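MlnE (Bacillus amyloliquefaciens subsp. plantarum, PDB 5D2E) carries an N-terminal B-type ketoreductase of the macrolactin polyketide assembly line, which binds NADP and probably reduces beta-keto groups of carrier-bound intermediates. Local coordinates at residues A[74-79]-A[221-226]. Numbering follows the deposited sequence.
Sequences KRQLEG and TKQHIA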
# COMPACT_ATOMS: atom_id res chain seq x y z
N LYS A 74 -16.74 28.63 1.25
CA LYS A 74 -17.31 29.84 1.97
C LYS A 74 -18.85 29.82 2.04
O LYS A 74 -19.47 30.02 3.14
CB LYS A 74 -16.87 31.13 1.26
CG LYS A 74 -15.40 31.37 1.29
CD LYS A 74 -14.83 31.48 2.73
CE LYS A 74 -15.34 32.73 3.47
NZ LYS A 74 -14.81 32.73 4.85
N ARG A 75 -19.46 29.45 0.91
CA ARG A 75 -20.93 29.30 0.89
C ARG A 75 -21.41 28.22 1.80
O ARG A 75 -22.35 28.38 2.59
CB ARG A 75 -21.46 29.12 -0.50
CG ARG A 75 -22.99 29.14 -0.51
CD ARG A 75 -23.60 29.26 -1.91
NE ARG A 75 -22.64 29.77 -2.90
CZ ARG A 75 -22.03 29.01 -3.81
NH1 ARG A 75 -22.29 27.71 -3.87
NH2 ARG A 75 -21.16 29.56 -4.67
N GLN A 76 -20.69 27.11 1.82
CA GLN A 76 -21.09 26.01 2.67
C GLN A 76 -21.06 26.37 4.17
O GLN A 76 -21.88 25.90 4.97
CB GLN A 76 -20.15 24.80 2.38
CG GLN A 76 -20.61 23.55 3.09
CD GLN A 76 -21.63 22.77 2.29
OE1 GLN A 76 -22.20 23.29 1.35
NE2 GLN A 76 -21.81 21.47 2.62
N LEU A 77 -20.10 27.22 4.53
CA LEU A 77 -19.85 27.57 5.93
C LEU A 77 -20.52 28.89 6.33
O LEU A 77 -20.23 29.42 7.44
CB LEU A 77 -18.34 27.68 6.14
CG LEU A 77 -17.59 26.37 5.99
CD1 LEU A 77 -16.11 26.65 5.92
CD2 LEU A 77 -17.96 25.44 7.12
N GLU A 78 -21.39 29.41 5.46
CA GLU A 78 -22.14 30.64 5.81
C GLU A 78 -22.85 30.41 7.13
O GLU A 78 -23.55 29.47 7.30
CB GLU A 78 -23.11 31.04 4.72
CG GLU A 78 -22.40 31.85 3.64
CD GLU A 78 -23.27 32.17 2.41
OE1 GLU A 78 -24.49 32.07 2.54
OE2 GLU A 78 -22.74 32.51 1.32
N GLY A 79 -22.57 31.25 8.12
CA GLY A 79 -23.20 31.06 9.44
C GLY A 79 -22.32 30.40 10.46
O GLY A 79 -22.69 30.30 11.62
N THR A 221 -19.13 17.43 -8.70
CA THR A 221 -19.08 18.88 -8.75
C THR A 221 -18.45 19.38 -7.47
O THR A 221 -18.35 18.64 -6.49
CB THR A 221 -20.51 19.44 -8.84
OG1 THR A 221 -21.26 19.07 -7.66
CG2 THR A 221 -21.22 18.83 -10.08
N LYS A 222 -18.12 20.68 -7.47
CA LYS A 222 -17.57 21.33 -6.27
C LYS A 222 -18.50 21.23 -5.14
O LYS A 222 -18.10 20.91 -4.01
CB LYS A 222 -17.17 22.77 -6.54
CG LYS A 222 -15.99 22.88 -7.50
CD LYS A 222 -15.94 24.29 -8.03
CE LYS A 222 -14.74 24.52 -8.94
NZ LYS A 222 -14.46 26.00 -8.99
N GLN A 223 -19.79 21.43 -5.40
CA GLN A 223 -20.74 21.27 -4.35
C GLN A 223 -20.82 19.86 -3.80
O GLN A 223 -21.02 19.71 -2.60
CB GLN A 223 -22.15 21.76 -4.77
CG GLN A 223 -23.17 21.69 -3.67
CD GLN A 223 -22.86 22.65 -2.50
OE1 GLN A 223 -22.43 23.82 -2.70
NE2 GLN A 223 -23.05 22.16 -1.25
N HIS A 224 -20.78 18.83 -4.65
CA HIS A 224 -20.82 17.45 -4.13
C HIS A 224 -19.59 17.18 -3.23
O HIS A 224 -19.67 16.49 -2.22
CB HIS A 224 -20.81 16.40 -5.26
CG HIS A 224 -22.14 16.17 -5.93
ND1 HIS A 224 -22.31 16.28 -7.30
CD2 HIS A 224 -23.34 15.77 -5.44
CE1 HIS A 224 -23.56 16.02 -7.62
NE2 HIS A 224 -24.21 15.69 -6.52
N ILE A 225 -18.46 17.77 -3.56
CA ILE A 225 -17.28 17.64 -2.71
C ILE A 225 -17.54 18.26 -1.33
O ILE A 225 -17.28 17.66 -0.28
CB ILE A 225 -16.05 18.22 -3.36
CG1 ILE A 225 -15.75 17.49 -4.66
CG2 ILE A 225 -14.87 18.07 -2.39
CD1 ILE A 225 -14.58 18.00 -5.46
N ALA A 226 -18.09 19.48 -1.32
CA ALA A 226 -18.40 20.12 -0.09
C ALA A 226 -19.30 19.29 0.68
O ALA A 226 -19.20 19.23 1.94
CB ALA A 226 -19.01 21.47 -0.32
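The last turn of helix 70-76 meets the first turn of helix 222-233, their backbones closest where the CA atoms of Gln-76 and Ala-226 lie 7.0 Å apart. This spacing suits Ala-226, whose methyl CB, 3.9 Å from CD of Gln-76, is small enough for the glutamine amide to lie against it while the helices stay close. Gln-76 turns at its second torsion (chi2 86°), which swings its amide across to the other helix. There its OE1 accepts a hydrogen bond from NE2 of Gln-223 at 3.0 Å; the bond is fairly straight, with the donor tilted 27° from the carbonyl plane of Gln-76. A glutamine fits a buried place like this because one uncharged amide can both accept and donate: NE2 of Gln-76 bonds to Ser-230, and NE2 of Gln-223 also bonds to Asp-227. Arg-75, whose long charged chain suits the exposed side, merely brings NH1 near OE1 of Gln-223, at 4.1 Å, long for a hydrogen bond. Far from the NADP site, the contact joins two helices of the N-terminal Rossmann-like half: helix 70-76 lies in the connection between parallel strands 60-64 and 84-89, helix 222-233 in that between parallel strands 205-214 and 242-245.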